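Local coordinates for protein glycoside Hydrolase Family 43_12 (Metagenome, PDB 7JVH) that probably hydrolyses glycosidic bonds in arabinose- or xylose-containing plant polysaccharides, at residues 40-45 and 438-443; 65-70 and 133-138; 149-154 and 174-179; 445-450 and 459-464; 473-478 and 513-518. All coordinates share one frame; numbering follows the deposited sequence.

Contact 1 (40-45 and 438-443); sequences DIYAKN and QQHIKY
K442 and D40 form a salt bridge where the C-terminal concanavalin A-like beta-sandwich meets the one-turn helix 40-43, which follows the N-terminal sandwich strand 28-37. The ammonium nitrogen lies before the mouth of the carboxylate: K442 NZ is 2.9 Å from D40 OD1, on that oxygen's syn lone pair, and 3.0 Å from D40 OD2, the latter a weak hydrogen bond. An all-anti chain beyond CG (chi2 to chi4 within a few degrees of 180°) stretches the lysine fully, and its length spans backbones whose nearest CA atoms, of D40 and K442, are 8.0 Å apart. A methionine in its place would probably leave the D40 carboxylate, on the exposed side, without its positive mate.

The second touch is deeper and looser, Y42 CE2 meeting H440 CD2 at 4.2 Å, oblique to both rings, whose planes stand nearly at right angles. Both rings are positioned from outside. H440 ND1 is bonded to the hydroxyl of Y35 and its NE2 to the carbonyl of G380, which fixes the imidazole at both nitrogens, while Y53 packs edge-to-face with Y42. The backbone N of K442 is bonded to D39 OD1, so consecutive aspartates engage this lysine. Further back, Q438 NE2 donates in the carbonyl plane to H440 O at 3.0 Å, bracing the bend of the loop.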
# COMPACT_ATOMS: atom_id res chain seq x y z
N ASP A 40 -13.80 3.64 -15.68
CA ASP A 40 -15.04 3.24 -16.31
C ASP A 40 -16.06 2.69 -15.30
O ASP A 40 -17.24 3.04 -15.34
CB ASP A 40 -14.76 2.18 -17.38
CG ASP A 40 -13.91 2.69 -18.51
OD1 ASP A 40 -13.75 3.92 -18.68
OD2 ASP A 40 -13.37 1.86 -19.26
N ILE A 41 -15.58 1.82 -14.40
CA ILE A 41 -16.42 1.05 -13.50
C ILE A 41 -17.32 1.94 -12.62
O ILE A 41 -18.47 1.60 -12.35
CB ILE A 41 -15.58 0.08 -12.62
CG1 ILE A 41 -16.47 -1.02 -12.02
CG2 ILE A 41 -14.84 0.82 -11.52
CD1 ILE A 41 -16.95 -2.03 -13.04
N TYR A 42 -16.78 3.08 -12.16
CA TYR A 42 -17.49 3.99 -11.27
C TYR A 42 -18.49 4.83 -12.07
O TYR A 42 -19.61 5.08 -11.58
CB TYR A 42 -16.51 4.90 -10.54
CG TYR A 42 -15.48 4.14 -9.73
CD1 TYR A 42 -15.87 3.29 -8.72
CD2 TYR A 42 -14.11 4.27 -9.99
CE1 TYR A 42 -14.95 2.60 -7.98
CE2 TYR A 42 -13.17 3.58 -9.25
CZ TYR A 42 -13.60 2.74 -8.24
OH TYR A 42 -12.69 2.04 -7.49
N ALA A 43 -18.08 5.25 -13.27
CA ALA A 43 -18.93 6.02 -14.18
C ALA A 43 -20.15 5.23 -14.65
O ALA A 43 -21.23 5.78 -14.81
CB ALA A 43 -18.10 6.49 -15.38
N LYS A 44 -19.96 3.92 -14.87
CA LYS A 44 -21.01 3.00 -15.30
C LYS A 44 -21.89 2.45 -14.17
O LYS A 44 -22.93 1.87 -14.46
CB LYS A 44 -20.39 1.81 -16.04
CG LYS A 44 -19.68 2.17 -17.35
CD LYS A 44 -18.99 0.97 -17.99
CE LYS A 44 -19.88 -0.27 -17.87
NZ LYS A 44 -19.60 -1.27 -18.91
N ASN A 45 -21.49 2.65 -12.92
CA ASN A 45 -22.23 2.16 -11.77
C ASN A 45 -22.35 3.27 -10.73
O ASN A 45 -21.67 3.24 -9.71
CB ASN A 45 -21.52 0.96 -11.14
CG ASN A 45 -21.40 -0.22 -12.07
OD1 ASN A 45 -22.23 -1.13 -12.03
ND2 ASN A 45 -20.33 -0.24 -12.90
N GLN A 438 -1.01 5.71 -7.59
CA GLN A 438 -1.93 5.57 -8.71
C GLN A 438 -3.13 4.79 -8.18
O GLN A 438 -3.05 3.58 -7.91
CB GLN A 438 -1.28 4.85 -9.88
CG GLN A 438 -2.22 4.62 -11.05
CD GLN A 438 -1.50 4.29 -12.36
OE1 GLN A 438 -0.28 4.34 -12.45
NE2 GLN A 438 -2.28 3.98 -13.40
N GLN A 439 -4.26 5.50 -8.02
CA GLN A 439 -5.47 4.93 -7.43
C GLN A 439 -6.45 4.40 -8.46
O GLN A 439 -7.46 3.79 -8.10
CB GLN A 439 -6.15 5.96 -6.52
CG GLN A 439 -5.35 6.20 -5.25
CD GLN A 439 -6.06 7.14 -4.30
OE1 GLN A 439 -6.16 8.33 -4.55
NE2 GLN A 439 -6.53 6.61 -3.19
N HIS A 440 -6.15 4.60 -9.74
CA HIS A 440 -7.03 4.25 -10.85
C HIS A 440 -6.23 3.73 -12.03
O HIS A 440 -5.04 4.10 -12.20
CB HIS A 440 -7.79 5.51 -11.33
CG HIS A 440 -8.58 6.17 -10.26
ND1 HIS A 440 -8.01 7.01 -9.34
CD2 HIS A 440 -9.90 6.12 -9.96
CE1 HIS A 440 -8.94 7.45 -8.51
NE2 HIS A 440 -10.10 6.93 -8.87
N ILE A 441 -6.89 2.93 -12.86
CA ILE A 441 -6.30 2.45 -14.11
C ILE A 441 -6.24 3.61 -15.11
O ILE A 441 -5.24 3.80 -15.80
CB ILE A 441 -7.12 1.29 -14.72
CG1 ILE A 441 -7.30 0.16 -13.71
CG2 ILE A 441 -6.40 0.74 -15.95
CD1 ILE A 441 -8.24 -0.92 -14.18
N LYS A 442 -7.33 4.38 -15.16
CA LYS A 442 -7.43 5.57 -16.00
C LYS A 442 -7.35 6.82 -15.15
O LYS A 442 -8.20 7.04 -14.30
CB LYS A 442 -8.74 5.58 -16.77
CG LYS A 442 -8.77 4.66 -17.97
CD LYS A 442 -10.14 4.71 -18.63
CE LYS A 442 -10.15 3.84 -19.88
NZ LYS A 442 -11.50 3.87 -20.53
N TYR A 443 -6.31 7.63 -15.36
CA TYR A 443 -6.15 8.87 -14.63
C TYR A 443 -5.47 9.95 -15.49
O TYR A 443 -4.93 9.68 -16.56
CB TYR A 443 -5.44 8.67 -13.27
CG TYR A 443 -3.93 8.66 -13.30
CD1 TYR A 443 -3.21 9.84 -13.13
CD2 TYR A 443 -3.22 7.47 -13.47
CE1 TYR A 443 -1.83 9.84 -13.15
CE2 TYR A 443 -1.84 7.46 -13.46
CZ TYR A 443 -1.15 8.65 -13.31
OH TYR A 443 0.24 8.63 -13.34

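Contact 2 (65-70 and 133-138); sequences SICRKG and DTFYMI
D133 OD1 is approached by two donors, the ammonium of K69 and the hydroxyl of Y128, and the Y128 bond is the stronger. From K69 NZ to D133 OD1 is 3.3 Å, a salt bridge whose hydrogen bond is weak. The contact joins two neighbouring blades of the five-bladed beta-propeller of family 43: strand 65-69 is an edge strand of the first four-stranded sheet, and 134-142 belongs to the second. The touching parts run 150° apart in direction, with CA atoms of C67 and F135 9.2 Å apart, so side chains bridge the gap.

K69 reaches over with CG anti to the backbone N (chi1 -180°) and an extended chain, crossing F135 at about a right angle. Its CD lies 3.5 Å from F135 CZ, oblique to the ring, and its CB 3.8 Å from the same atom. C67 comes in at the ring edge instead: SG is 5.4 Å from the F135 centroid and 82° off the normal. Y74 (edge-to-face) and Y128 also pack on this phenylalanine. A serine in place of K69 would probably leave the CZ end of F135 less covered and the D133 carboxylate without its positive mate, held by the Y128 hydroxyl. The chemistry is thus mainly aliphatic-on-aromatic packing between blades, with a loose charge pair at its partly exposed end.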
# COMPACT_ATOMS: atom_id res chain seq x y z
N SER A 65 -5.11 -4.72 7.77
CA SER A 65 -5.35 -5.19 9.12
C SER A 65 -6.19 -4.15 9.84
O SER A 65 -6.03 -2.95 9.63
CB SER A 65 -4.02 -5.39 9.84
OG SER A 65 -4.21 -5.69 11.21
N ILE A 66 -7.09 -4.62 10.71
CA ILE A 66 -8.08 -3.79 11.35
C ILE A 66 -8.34 -4.23 12.79
O ILE A 66 -8.38 -5.42 13.09
CB ILE A 66 -9.40 -3.76 10.52
CG1 ILE A 66 -10.41 -2.80 11.13
CG2 ILE A 66 -9.98 -5.15 10.36
CD1 ILE A 66 -11.48 -2.36 10.14
N CYS A 67 -8.51 -3.24 13.67
CA CYS A 67 -8.85 -3.47 15.06
C CYS A 67 -9.90 -2.44 15.51
O CYS A 67 -10.12 -1.43 14.84
CB CYS A 67 -7.60 -3.38 15.91
SG CYS A 67 -7.03 -1.70 16.21
N ARG A 68 -10.51 -2.71 16.67
CA ARG A 68 -11.51 -1.83 17.26
C ARG A 68 -11.24 -1.57 18.74
O ARG A 68 -10.90 -2.48 19.48
CB ARG A 68 -12.90 -2.44 17.10
CG ARG A 68 -14.03 -1.59 17.67
CD ARG A 68 -15.39 -2.19 17.36
NE ARG A 68 -16.38 -1.77 18.34
CZ ARG A 68 -17.69 -1.99 18.25
NH1 ARG A 68 -18.21 -2.67 17.23
NH2 ARG A 68 -18.50 -1.53 19.20
N LYS A 69 -11.39 -0.30 19.13
CA LYS A 69 -11.49 0.13 20.52
C LYS A 69 -12.74 1.00 20.65
O LYS A 69 -12.80 2.09 20.07
CB LYS A 69 -10.25 0.91 20.94
CG LYS A 69 -10.29 1.37 22.39
CD LYS A 69 -9.22 2.39 22.69
CE LYS A 69 -9.30 2.84 24.13
NZ LYS A 69 -8.32 3.91 24.41
N GLY A 70 -13.73 0.51 21.41
CA GLY A 70 -14.99 1.20 21.62
C GLY A 70 -15.72 1.49 20.32
O GLY A 70 -16.00 0.57 19.53
N ASP A 133 -5.17 -1.84 27.85
CA ASP A 133 -5.57 -0.62 27.15
C ASP A 133 -4.44 -0.07 26.26
O ASP A 133 -4.11 1.12 26.32
CB ASP A 133 -6.08 0.43 28.16
CG ASP A 133 -6.72 1.64 27.51
OD1 ASP A 133 -7.16 1.57 26.35
OD2 ASP A 133 -6.80 2.68 28.19
N THR A 134 -3.85 -0.95 25.44
CA THR A 134 -2.66 -0.64 24.65
C THR A 134 -2.81 -1.13 23.23
O THR A 134 -3.33 -2.22 23.01
CB THR A 134 -1.38 -1.29 25.24
OG1 THR A 134 -1.29 -1.00 26.65
CG2 THR A 134 -0.13 -0.75 24.53
N PHE A 135 -2.34 -0.31 22.29
CA PHE A 135 -2.31 -0.65 20.87
C PHE A 135 -0.95 -1.26 20.48
O PHE A 135 0.07 -0.98 21.10
CB PHE A 135 -2.61 0.59 20.01
CG PHE A 135 -4.03 1.07 20.11
CD1 PHE A 135 -4.43 1.93 21.15
CD2 PHE A 135 -4.98 0.70 19.16
CE1 PHE A 135 -5.74 2.37 21.23
CE2 PHE A 135 -6.28 1.14 19.25
CZ PHE A 135 -6.67 1.98 20.28
N TYR A 136 -0.97 -2.09 19.43
CA TYR A 136 0.17 -2.84 18.93
C TYR A 136 0.14 -2.83 17.40
O TYR A 136 -0.88 -3.17 16.80
CB TYR A 136 0.09 -4.29 19.41
CG TYR A 136 0.35 -4.48 20.89
CD1 TYR A 136 -0.69 -4.41 21.82
CD2 TYR A 136 1.63 -4.75 21.35
CE1 TYR A 136 -0.45 -4.59 23.17
CE2 TYR A 136 1.88 -4.94 22.71
CZ TYR A 136 0.84 -4.86 23.61
OH TYR A 136 1.06 -5.04 24.95
N MSE A 137 1.24 -2.42 16.78
CA MSE A 137 1.43 -2.59 15.35
C MSE A 137 2.64 -3.51 15.14
O MSE A 137 3.77 -3.12 15.42
CB MSE A 137 1.64 -1.22 14.68
CG MSE A 137 1.35 -1.22 13.19
SE MSE A 137 2.69 -2.21 12.17
CE MSE A 137 1.67 -3.74 11.66
N ILE A 138 2.37 -4.73 14.66
CA ILE A 138 3.41 -5.73 14.49
C ILE A 138 3.56 -6.13 13.01
O ILE A 138 2.59 -6.41 12.32
CB ILE A 138 3.13 -6.98 15.38
CG1 ILE A 138 4.33 -7.91 15.40
CG2 ILE A 138 1.90 -7.73 14.90
CD1 ILE A 138 4.17 -9.08 16.37

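Contact 3 (149-154 and 174-179); sequences NMVVKT and PSLFFD
N149 meets P174 where the second and third blades of the five-bladed propeller adjoin: strand 148-154 belongs to one four-stranded sheet, and 175-178 is an edge strand of the next. At this end the backbones are nearest, with CA atoms of N149 and P174 7.2 Å apart. N149 OD1 lies 3.6 Å from both P174 CG and P174 CD, placed evenly against the CG-CD bond of the proline. The amide can hardly turn, because its OD1 is bonded to the hydroxyl of T140 and its ND2 to the carbonyls of F169 and G171. Those three bonds also satisfy the polar atoms of a buried side chain.

M150, next along, directs its side chain to the other face of the strand. V151 turns back toward 174-179 and presents CG2, the methyl lying opposite its backbone N, to L176 CD1 at 4.4 Å; Y209 of the third blade packs on both residues. No hydrogen bond crosses directly between 149-154 and 174-179, and the 122 Å² buried there comes from packing. Beyond V151 the segments diverge, yet K153 still ties the two blades through a salt bridge from its NZ to D214 OD2.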
# COMPACT_ATOMS: atom_id res chain seq x y z
N ASN A 149 11.23 -9.20 12.02
CA ASN A 149 10.00 -9.09 12.77
C ASN A 149 10.12 -8.15 13.96
O ASN A 149 11.09 -8.21 14.72
CB ASN A 149 9.58 -10.50 13.20
CG ASN A 149 9.00 -11.30 12.06
OD1 ASN A 149 8.14 -10.79 11.32
ND2 ASN A 149 9.44 -12.56 11.93
N MSE A 150 9.12 -7.27 14.11
CA MSE A 150 9.19 -6.19 15.08
C MSE A 150 7.79 -5.69 15.41
O MSE A 150 6.88 -5.83 14.60
CB MSE A 150 10.05 -5.04 14.54
CG MSE A 150 9.48 -4.35 13.31
SE MSE A 150 8.32 -2.85 13.83
CE MSE A 150 8.98 -1.27 12.85
N VAL A 151 7.65 -5.07 16.58
CA VAL A 151 6.39 -4.51 17.03
C VAL A 151 6.59 -3.10 17.60
O VAL A 151 7.62 -2.83 18.23
CB VAL A 151 5.68 -5.44 18.05
CG1 VAL A 151 6.49 -5.60 19.32
CG2 VAL A 151 4.28 -4.94 18.38
N VAL A 152 5.62 -2.22 17.36
CA VAL A 152 5.57 -0.88 17.96
C VAL A 152 4.24 -0.71 18.72
O VAL A 152 3.24 -1.36 18.39
CB VAL A 152 5.74 0.25 16.93
CG1 VAL A 152 7.06 0.12 16.18
CG2 VAL A 152 4.61 0.25 15.93
N LYS A 153 4.25 0.16 19.73
CA LYS A 153 3.14 0.31 20.67
C LYS A 153 2.74 1.76 20.88
O LYS A 153 3.53 2.66 20.67
CB LYS A 153 3.51 -0.30 22.03
CG LYS A 153 3.89 -1.76 21.96
CD LYS A 153 3.80 -2.45 23.30
CE LYS A 153 4.76 -1.92 24.33
NZ LYS A 153 4.55 -2.65 25.60
N THR A 154 1.51 1.95 21.35
CA THR A 154 0.98 3.27 21.71
C THR A 154 -0.28 3.15 22.56
O THR A 154 -1.00 2.16 22.48
CB THR A 154 0.66 4.13 20.47
OG1 THR A 154 0.29 5.44 20.90
CG2 THR A 154 -0.47 3.54 19.66
N PRO A 174 3.54 -11.62 11.18
CA PRO A 174 3.28 -11.73 12.62
C PRO A 174 1.90 -11.17 12.99
O PRO A 174 1.39 -10.27 12.33
CB PRO A 174 4.37 -10.85 13.22
CG PRO A 174 4.74 -9.90 12.13
CD PRO A 174 4.62 -10.68 10.86
N SER A 175 1.32 -11.70 14.07
CA SER A 175 0.02 -11.25 14.56
C SER A 175 -0.16 -11.74 15.99
O SER A 175 -0.00 -12.92 16.28
CB SER A 175 -1.08 -11.78 13.64
OG SER A 175 -2.36 -11.34 13.99
N LEU A 176 -0.50 -10.81 16.89
CA LEU A 176 -0.69 -11.09 18.30
C LEU A 176 -2.16 -11.38 18.61
O LEU A 176 -3.05 -10.93 17.89
CB LEU A 176 -0.23 -9.91 19.14
CG LEU A 176 1.21 -9.45 18.95
CD1 LEU A 176 1.38 -8.02 19.43
CD2 LEU A 176 2.16 -10.39 19.67
N PHE A 177 -2.38 -12.14 19.69
CA PHE A 177 -3.70 -12.42 20.22
C PHE A 177 -3.62 -12.45 21.74
O PHE A 177 -2.71 -13.07 22.30
CB PHE A 177 -4.23 -13.76 19.70
CG PHE A 177 -5.38 -14.31 20.49
CD1 PHE A 177 -6.67 -13.86 20.28
CD2 PHE A 177 -5.15 -15.27 21.48
CE1 PHE A 177 -7.72 -14.36 21.04
CE2 PHE A 177 -6.20 -15.78 22.24
CZ PHE A 177 -7.49 -15.33 22.01
N PHE A 178 -4.58 -11.78 22.40
CA PHE A 178 -4.60 -11.65 23.85
C PHE A 178 -5.78 -12.41 24.45
O PHE A 178 -6.91 -11.96 24.36
CB PHE A 178 -4.65 -10.17 24.22
CG PHE A 178 -3.58 -9.35 23.57
CD1 PHE A 178 -2.26 -9.46 23.99
CD2 PHE A 178 -3.88 -8.48 22.52
CE1 PHE A 178 -1.25 -8.72 23.38
CE2 PHE A 178 -2.88 -7.73 21.90
CZ PHE A 178 -1.57 -7.85 22.33
N ASP A 179 -5.49 -13.55 25.08
CA ASP A 179 -6.50 -14.45 25.66
C ASP A 179 -7.12 -13.86 26.94
O ASP A 179 -6.81 -12.75 27.33
CB ASP A 179 -5.88 -15.82 25.94
CG ASP A 179 -6.86 -16.95 25.77
OD1 ASP A 179 -8.08 -16.74 25.96
OD2 ASP A 179 -6.41 -18.06 25.40

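Contact 4 (445-450 and 459-464); sequences AQTTLS and AGLICY
The two sheets of the C-terminal concanavalin A-like beta-sandwich face each other here, strand 442-451 from one and strand 458-464 from the other, with T447 and L449 set against L461 and A459. No hydrogen bond passes between the segments, as expected for packing face to face, and the 203 Å² they bury lies in the interior. CA atoms of T447 and L461 are 7.1 Å apart, and those of L449 and G460 8.0 Å. G460 contributes backbone alone.

T447 gives its methyl to the core: CG2 is 4.2 Å from L461 CB. Its hydroxyl has a different task, since OG1, anti to the backbone N (chi1 -167°), is bonded to the carbonyl of N32 on the adjoining strand 28-37. A buried polar atom is thereby satisfied within its own sheet. F30 of that strand packs on both T447 and L449, and V565 of strand 560-566 on A459. L449 holds CG in the crowded position between N and the carbonyl carbon (chi1 75°), and from there CD1 reaches across to A459, 3.5 Å from its CB and 4.0 Å from its O.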
# COMPACT_ATOMS: atom_id res chain seq x y z
N ALA A 445 -3.29 13.67 -14.54
CA ALA A 445 -2.66 14.44 -13.49
C ALA A 445 -1.86 15.55 -14.12
O ALA A 445 -1.42 15.43 -15.27
CB ALA A 445 -1.76 13.53 -12.67
N GLN A 446 -1.68 16.63 -13.37
CA GLN A 446 -0.79 17.70 -13.76
C GLN A 446 -0.16 18.40 -12.57
O GLN A 446 -0.71 18.38 -11.47
CB GLN A 446 -1.54 18.71 -14.61
CG GLN A 446 -2.83 19.19 -13.97
CD GLN A 446 -3.25 20.53 -14.49
OE1 GLN A 446 -4.16 20.62 -15.31
NE2 GLN A 446 -2.60 21.58 -14.01
N THR A 447 1.01 19.00 -12.80
CA THR A 447 1.70 19.79 -11.79
C THR A 447 2.17 21.09 -12.41
O THR A 447 2.45 21.16 -13.61
CB THR A 447 2.89 19.00 -11.16
OG1 THR A 447 3.34 19.68 -9.98
CG2 THR A 447 4.06 18.84 -12.14
N THR A 448 2.24 22.13 -11.58
CA THR A 448 2.63 23.47 -11.99
C THR A 448 3.82 23.88 -11.14
O THR A 448 3.77 23.75 -9.92
CB THR A 448 1.48 24.48 -11.82
OG1 THR A 448 0.37 24.03 -12.59
CG2 THR A 448 1.86 25.86 -12.29
N LEU A 449 4.88 24.35 -11.80
CA LEU A 449 6.14 24.60 -11.13
C LEU A 449 6.79 25.88 -11.63
O LEU A 449 6.66 26.24 -12.79
CB LEU A 449 7.11 23.40 -11.23
CG LEU A 449 7.83 23.12 -12.56
CD1 LEU A 449 9.23 22.59 -12.36
CD2 LEU A 449 7.02 22.16 -13.40
N SER A 450 7.46 26.56 -10.70
CA SER A 450 8.30 27.70 -10.97
C SER A 450 9.74 27.21 -10.86
O SER A 450 10.20 26.82 -9.80
CB SER A 450 8.02 28.83 -9.98
OG SER A 450 9.09 29.75 -9.95
N ALA A 459 13.75 19.52 -12.88
CA ALA A 459 12.51 19.55 -12.11
C ALA A 459 11.36 19.14 -13.01
O ALA A 459 11.23 19.64 -14.14
CB ALA A 459 12.26 20.94 -11.55
N GLY A 460 10.53 18.21 -12.53
CA GLY A 460 9.46 17.68 -13.34
C GLY A 460 8.50 16.70 -12.70
O GLY A 460 8.29 16.71 -11.49
N LEU A 461 7.91 15.86 -13.56
CA LEU A 461 6.78 15.02 -13.24
C LEU A 461 7.17 13.58 -13.51
O LEU A 461 7.76 13.29 -14.55
CB LEU A 461 5.58 15.43 -14.13
CG LEU A 461 4.36 14.53 -14.17
CD1 LEU A 461 3.57 14.60 -12.87
CD2 LEU A 461 3.51 14.92 -15.36
N ILE A 462 6.79 12.69 -12.60
CA ILE A 462 7.25 11.30 -12.59
C ILE A 462 6.10 10.30 -12.44
O ILE A 462 5.23 10.47 -11.58
CB ILE A 462 8.22 11.04 -11.41
CG1 ILE A 462 9.33 12.09 -11.38
CG2 ILE A 462 8.81 9.64 -11.52
CD1 ILE A 462 10.25 11.97 -10.20
N CYS A 463 6.13 9.26 -13.28
CA CYS A 463 5.35 8.04 -13.10
C CYS A 463 6.36 6.90 -12.78
O CYS A 463 7.24 6.60 -13.60
CB CYS A 463 4.53 7.74 -14.36
SG CYS A 463 3.43 9.10 -14.88
N TYR A 464 6.21 6.29 -11.60
CA TYR A 464 7.22 5.44 -10.98
C TYR A 464 6.63 4.11 -10.49
O TYR A 464 5.73 4.10 -9.65
CB TYR A 464 7.78 6.18 -9.76
CG TYR A 464 9.01 5.57 -9.11
CD1 TYR A 464 8.90 4.59 -8.12
CD2 TYR A 464 10.28 6.04 -9.43
CE1 TYR A 464 10.03 4.06 -7.51
CE2 TYR A 464 11.41 5.54 -8.80
CZ TYR A 464 11.27 4.54 -7.85
OH TYR A 464 12.36 3.97 -7.21

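Contact 5 (473-478 and 513-518); sequences LTVQTE and TPITLG
L473 faces L517 with CA atoms 7.8 Å apart, and V475 faces I515 at 9.0 Å, a separation without any backbone bond between the segments. Strand 469-477 lies in one sheet of the concanavalin A-like beta-sandwich and 515-522 in the other, so the contact belongs to the hydrophobic filling between them. The two leucines cross obliquely: L473 CD2 is 3.9 Å from L517 CD2 and 4.0 Å from L517 CB. The other branch of L517 turns to the backbone, its CD1 resting 3.6 Å from L473 O. Their first torsions differ: L473 holds CG anti to the backbone N (chi1 177°), L517 anti to the carbonyl carbon (chi1 -54°), and each in this way directs its branches into the gap between the sheets.

In the second pair the touch is methyl to methyl, V475 CG2 against I515 CG2 at 4.1 Å, the two side chains lying antiparallel alongside each other. L449 packs on both I515 and L517, F528 on L473 and Y451 on V475, so further apolar and aromatic side chains surround the two pairs. T474 points away from 513-518, and on that other face Q476 NE2 donates to T474 OG1 over 2.8 Å, nearly straight at 176° and in the amide plane.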
# COMPACT_ATOMS: atom_id res chain seq x y z
N LEU A 473 9.43 13.37 -17.00
CA LEU A 473 9.42 14.57 -17.84
C LEU A 473 9.94 15.71 -16.98
O LEU A 473 9.35 16.04 -15.96
CB LEU A 473 8.01 14.89 -18.31
CG LEU A 473 7.80 16.17 -19.15
CD1 LEU A 473 8.39 16.02 -20.56
CD2 LEU A 473 6.32 16.51 -19.25
N THR A 474 11.06 16.31 -17.40
CA THR A 474 11.74 17.34 -16.63
C THR A 474 12.08 18.55 -17.51
O THR A 474 12.44 18.40 -18.69
CB THR A 474 13.06 16.80 -16.02
OG1 THR A 474 13.87 16.26 -17.06
CG2 THR A 474 12.81 15.71 -15.00
N VAL A 475 11.95 19.75 -16.92
CA VAL A 475 12.55 20.96 -17.44
C VAL A 475 14.00 20.90 -17.02
O VAL A 475 14.29 20.57 -15.88
CB VAL A 475 11.89 22.24 -16.88
CG1 VAL A 475 12.57 23.52 -17.36
CG2 VAL A 475 10.41 22.27 -17.22
N GLN A 476 14.90 21.21 -17.96
CA GLN A 476 16.34 21.28 -17.72
C GLN A 476 16.87 22.54 -18.38
O GLN A 476 16.13 23.25 -19.03
CB GLN A 476 17.01 20.03 -18.29
CG GLN A 476 16.50 18.74 -17.66
CD GLN A 476 17.18 17.50 -18.21
OE1 GLN A 476 18.30 17.56 -18.69
NE2 GLN A 476 16.48 16.38 -18.15
N THR A 477 18.17 22.81 -18.19
CA THR A 477 18.85 23.97 -18.77
C THR A 477 19.99 23.53 -19.67
O THR A 477 20.70 22.58 -19.36
CB THR A 477 19.43 24.91 -17.69
OG1 THR A 477 18.44 25.19 -16.68
CG2 THR A 477 19.90 26.23 -18.30
N GLU A 478 20.15 24.24 -20.80
CA GLU A 478 21.22 24.03 -21.77
C GLU A 478 21.51 25.40 -22.39
O GLU A 478 20.70 25.92 -23.14
CB GLU A 478 20.80 23.03 -22.84
CG GLU A 478 20.47 21.65 -22.29
CD GLU A 478 20.13 20.63 -23.37
OE1 GLU A 478 20.30 20.91 -24.56
OE2 GLU A 478 19.67 19.54 -23.01
N THR A 513 8.13 32.31 -16.88
CA THR A 513 6.85 32.12 -16.21
C THR A 513 6.76 30.71 -15.65
O THR A 513 7.53 29.85 -16.05
CB THR A 513 5.64 32.30 -17.16
OG1 THR A 513 5.38 31.07 -17.84
CG2 THR A 513 5.89 33.40 -18.20
N PRO A 514 5.80 30.41 -14.75
CA PRO A 514 5.57 29.03 -14.32
C PRO A 514 5.20 28.16 -15.52
O PRO A 514 4.73 28.68 -16.54
CB PRO A 514 4.37 29.17 -13.35
CG PRO A 514 4.39 30.58 -12.91
CD PRO A 514 4.91 31.37 -14.07
N ILE A 515 5.41 26.85 -15.38
CA ILE A 515 5.05 25.88 -16.42
C ILE A 515 4.25 24.75 -15.80
O ILE A 515 4.47 24.39 -14.63
CB ILE A 515 6.31 25.35 -17.14
CG1 ILE A 515 5.93 24.46 -18.33
CG2 ILE A 515 7.23 24.59 -16.19
CD1 ILE A 515 7.13 24.04 -19.17
N THR A 516 3.31 24.20 -16.56
CA THR A 516 2.52 23.06 -16.11
C THR A 516 2.92 21.83 -16.92
O THR A 516 3.03 21.91 -18.15
CB THR A 516 0.98 23.34 -16.20
OG1 THR A 516 0.59 24.20 -15.14
CG2 THR A 516 0.18 22.06 -16.09
N LEU A 517 3.16 20.72 -16.22
CA LEU A 517 3.40 19.44 -16.85
C LEU A 517 2.24 18.52 -16.54
O LEU A 517 1.66 18.58 -15.45
CB LEU A 517 4.72 18.83 -16.36
CG LEU A 517 5.98 19.71 -16.49
CD1 LEU A 517 7.19 18.92 -15.99
CD2 LEU A 517 6.17 20.22 -17.92
N GLY A 518 1.89 17.66 -17.50
CA GLY A 518 0.74 16.79 -17.39
C GLY A 518 1.01 15.41 -17.95
O GLY A 518 1.85 15.26 -18.87

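From the N terminus the chain runs through a sandwich strand into the helix of contact 1, whose partner comes only at 438-443. The long loop so closed holds the whole propeller, and contacts 2 and 3 lie within it in series, joining blade one to two and two to three; they touch through strands 134-142 and 148-154, where M137 N is 2.8 Å from V152 O. Contacts 4 and 5 follow after contact 1, again one after the other, and none cross. Both join the two sandwich sheets face to face, the two contact centres 8 Å apart. Strand 442-451 serves contacts 1 and 4, whereas contact 5 lies about 33 Å, between nearest atoms, from contacts 2 and 3.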